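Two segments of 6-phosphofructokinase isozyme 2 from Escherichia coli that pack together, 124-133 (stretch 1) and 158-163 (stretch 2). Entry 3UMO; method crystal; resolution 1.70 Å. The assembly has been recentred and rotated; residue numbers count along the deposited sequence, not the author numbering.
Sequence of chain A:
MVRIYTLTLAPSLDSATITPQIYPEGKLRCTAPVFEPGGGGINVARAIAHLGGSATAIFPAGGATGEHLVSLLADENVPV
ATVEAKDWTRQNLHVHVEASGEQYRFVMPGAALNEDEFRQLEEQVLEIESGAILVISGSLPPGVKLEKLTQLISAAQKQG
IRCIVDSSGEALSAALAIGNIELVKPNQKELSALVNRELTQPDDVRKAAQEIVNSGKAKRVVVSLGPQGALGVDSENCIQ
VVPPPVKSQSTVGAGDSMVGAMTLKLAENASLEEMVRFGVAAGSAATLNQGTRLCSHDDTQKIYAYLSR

Stretch 1 124-133: QVLEIESGAI
Stretch 2 158-163: KQGIRC

Stretch 1 leaves a helix, passes through two turns and enters a strand; stretch 2 is a short loop that leads into a strand beside it. The two strands run parallel and pair I133 with R162, their CA atoms 4.7 Å apart. Upstream, S130 lies against G160 at 4.4 Å between CA atoms. Together the stretches bury 507 Å².

Q124 and V125 belong to a helix that begins earlier in the chain (phi/psi near -61/-43), and a type I turn follows from V125 to I128, with L126 at -77/-1 and E127 at -88/-9. I128 N donates to V125 O at 3.0 Å, and E127 N reaches Q124 O at 3.2 Å. V125 (chi1 t) is buried and apolar, and its CG1 lies 4.3 Å from I161 CD1, so it packs against the apolar end of I161 without leaving a polar side-chain group unpaired. L126, chi1 m and chi2 t, starts sideways, but its end comes nearer: CD2 is 3.4 Å from Q159 OE1 and 4.5 Å from I161 CD1. Its carbonyl is met by an amide, Q159 NE2 donating to L126 O at 3.1 Å with an angle of 159°. Q159, at -116/29, reaches this position with chi1 p, chi2 t and chi3 78°. E127 points away and stays exposed, as suits a charged residue.

I128 (-67/138; chi1 m, chi2 t) turns the chain into an extended course. Its CB packs 3.8 Å from I161 CD1, so the end of I161 (-79/126; chi1 m, chi2 t) meets V125, L126 and I128, although its CA-to-CB bond points away. Water 1 ties the loops together: it donates to I128 O at 2.7 Å and to Q159 O at 3.1 Å, and accepts from Q159 NE2 at 2.7 Å.

A type II turn runs from E129 (-72/157) to A132, closed by a weak bond from A132 N to E129 O at 3.3 Å. E129 points away, chi1 p. S130 (-64/138, chi1 t) brings its CB to 3.3 Å from Q159 O. Its small side chain lies beside G160 (83/11), where a CB would fall 2.4 Å from S130 OG, a clash; the positive phi also favours glycine. G131, at 95/-20, takes the turn's other central position, where a CB would jam against the preceding carbonyl oxygen. Its N donates to G160 O at 2.7 Å and 158°, the first backbone-to-backbone hydrogen bond between the stretches.

A132 (-72/163) supplies the next: R162 N donates to A132 O at 2.9 Å and 167°, the hydrogen bond that goes with the parallel bridge of I133 and R162. A132 is buried, and its single methyl brings no polar group into that setting while its backbone does the bonding. I133 (-106/134; chi1 m, chi2 t) then sets its CA 3.3 Å from R162 O, a CA-H...O contact. I133 and R162 (-88/118) direct their side chains to the same sheet face, with I133 CG1 4.2 Å from R162 CB, so the arginine's aliphatic base meets the isoleucine. R162 adopts chi1 m, chi2 t, chi3 p and chi4 -168°, with CD 3.6 Å from G131 O. Water 2 donates to G131 O at 2.6 Å and accepts a weak bond from R162 NH1 at 3.1 Å.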

# COMPACT_ATOMS: atom_id res chain seq x y z
N GLN A 124 17.27 -29.97 -29.47
CA GLN A 124 15.84 -30.23 -29.52
C GLN A 124 15.17 -29.38 -30.60
O GLN A 124 14.35 -29.87 -31.38
CB GLN A 124 15.17 -29.95 -28.17
CG GLN A 124 15.40 -31.05 -27.13
CD GLN A 124 14.96 -32.42 -27.61
OE1 GLN A 124 15.73 -33.38 -27.57
NE2 GLN A 124 13.71 -32.52 -28.06
N VAL A 125 15.53 -28.10 -30.63
CA VAL A 125 14.95 -27.16 -31.60
C VAL A 125 15.26 -27.57 -33.04
O VAL A 125 14.39 -27.49 -33.91
CB VAL A 125 15.45 -25.73 -31.35
CG1 VAL A 125 15.07 -24.82 -32.51
CG2 VAL A 125 14.87 -25.20 -30.05
N LEU A 126 16.48 -28.03 -33.29
CA LEU A 126 16.87 -28.39 -34.65
C LEU A 126 16.32 -29.74 -35.10
O LEU A 126 16.55 -30.17 -36.24
CB LEU A 126 18.39 -28.30 -34.81
CG LEU A 126 18.92 -26.88 -34.54
CD1 LEU A 126 20.42 -26.79 -34.76
CD2 LEU A 126 18.17 -25.86 -35.39
N GLU A 127 15.58 -30.41 -34.23
CA GLU A 127 14.85 -31.62 -34.61
C GLU A 127 13.46 -31.27 -35.14
O GLU A 127 12.76 -32.12 -35.67
CB GLU A 127 14.74 -32.59 -33.44
CG GLU A 127 16.06 -33.23 -33.05
CD GLU A 127 15.95 -34.11 -31.83
OE1 GLU A 127 14.82 -34.31 -31.34
OE2 GLU A 127 17.00 -34.60 -31.35
N ILE A 128 13.08 -30.00 -34.99
CA ILE A 128 11.81 -29.52 -35.53
C ILE A 128 11.89 -29.55 -37.06
O ILE A 128 12.92 -29.21 -37.64
CB ILE A 128 11.51 -28.09 -35.03
CG1 ILE A 128 11.26 -28.10 -33.52
CG2 ILE A 128 10.33 -27.49 -35.75
CD1 ILE A 128 11.24 -26.72 -32.89
N GLU A 129 10.81 -29.99 -37.70
CA GLU A 129 10.79 -30.11 -39.15
C GLU A 129 10.75 -28.74 -39.83
O GLU A 129 10.31 -27.76 -39.23
CB GLU A 129 9.61 -30.97 -39.61
CG GLU A 129 8.25 -30.46 -39.16
CD GLU A 129 7.82 -31.05 -37.83
OE1 GLU A 129 8.56 -30.93 -36.83
OE2 GLU A 129 6.73 -31.66 -37.79
N SER A 130 11.19 -28.69 -41.08
CA SER A 130 11.11 -27.46 -41.86
C SER A 130 9.65 -27.07 -42.08
O SER A 130 8.81 -27.94 -42.33
CB SER A 130 11.82 -27.63 -43.21
OG SER A 130 11.39 -26.65 -44.15
N GLY A 131 9.36 -25.78 -41.95
CA GLY A 131 8.01 -25.29 -42.17
C GLY A 131 7.21 -25.17 -40.89
O GLY A 131 6.21 -24.45 -40.84
N ALA A 132 7.64 -25.88 -39.85
CA ALA A 132 6.98 -25.78 -38.55
C ALA A 132 7.28 -24.45 -37.88
O ALA A 132 8.22 -23.75 -38.25
CB ALA A 132 7.40 -26.93 -37.65
N ILE A 133 6.47 -24.12 -36.89
CA ILE A 133 6.59 -22.85 -36.18
C ILE A 133 7.18 -23.05 -34.79
O ILE A 133 6.78 -23.96 -34.06
CB ILE A 133 5.21 -22.16 -36.09
CG1 ILE A 133 4.73 -21.79 -37.49
CG2 ILE A 133 5.26 -20.92 -35.21
CD1 ILE A 133 3.29 -21.33 -37.54
N LYS A 158 17.75 -21.23 -40.72
CA LYS A 158 18.49 -21.79 -41.86
C LYS A 158 17.84 -23.05 -42.44
O LYS A 158 18.02 -23.36 -43.61
CB LYS A 158 19.93 -22.09 -41.47
CG LYS A 158 20.79 -20.87 -41.29
CD LYS A 158 22.20 -21.26 -40.90
CE LYS A 158 22.99 -20.06 -40.40
NZ LYS A 158 24.17 -20.49 -39.60
N GLN A 159 17.09 -23.76 -41.61
CA GLN A 159 16.48 -25.01 -42.04
C GLN A 159 14.96 -24.95 -42.05
O GLN A 159 14.28 -25.96 -41.86
CB GLN A 159 16.94 -26.15 -41.15
CG GLN A 159 16.66 -25.92 -39.70
CD GLN A 159 17.17 -27.03 -38.84
OE1 GLN A 159 18.37 -27.11 -38.57
NE2 GLN A 159 16.28 -27.92 -38.42
N GLY A 160 14.43 -23.75 -42.27
CA GLY A 160 13.02 -23.59 -42.55
C GLY A 160 12.09 -23.55 -41.35
O GLY A 160 10.88 -23.62 -41.52
N ILE A 161 12.65 -23.44 -40.15
CA ILE A 161 11.80 -23.27 -38.97
C ILE A 161 11.35 -21.81 -38.88
O ILE A 161 12.18 -20.90 -38.91
CB ILE A 161 12.53 -23.67 -37.67
CG1 ILE A 161 12.94 -25.14 -37.73
CG2 ILE A 161 11.63 -23.40 -36.46
CD1 ILE A 161 13.87 -25.57 -36.62
N ARG A 162 10.04 -21.61 -38.79
CA ARG A 162 9.48 -20.26 -38.76
C ARG A 162 9.43 -19.76 -37.32
O ARG A 162 8.76 -20.35 -36.48
CB ARG A 162 8.09 -20.25 -39.41
CG ARG A 162 8.10 -20.70 -40.88
CD ARG A 162 6.68 -20.95 -41.40
NE ARG A 162 5.97 -19.71 -41.70
CZ ARG A 162 4.66 -19.64 -41.94
NH1 ARG A 162 3.92 -20.73 -41.91
NH2 ARG A 162 4.10 -18.46 -42.21
N CYS A 163 10.15 -18.68 -37.04
CA CYS A 163 10.32 -18.23 -35.66
C CYS A 163 9.44 -17.04 -35.27
O CYS A 163 9.36 -16.04 -35.99
CB CYS A 163 11.79 -17.92 -35.37
SG CYS A 163 12.86 -19.37 -35.48
O HOH W 1 14.09 -28.30 -39.90
O HOH W 2 5.19 -23.36 -43.02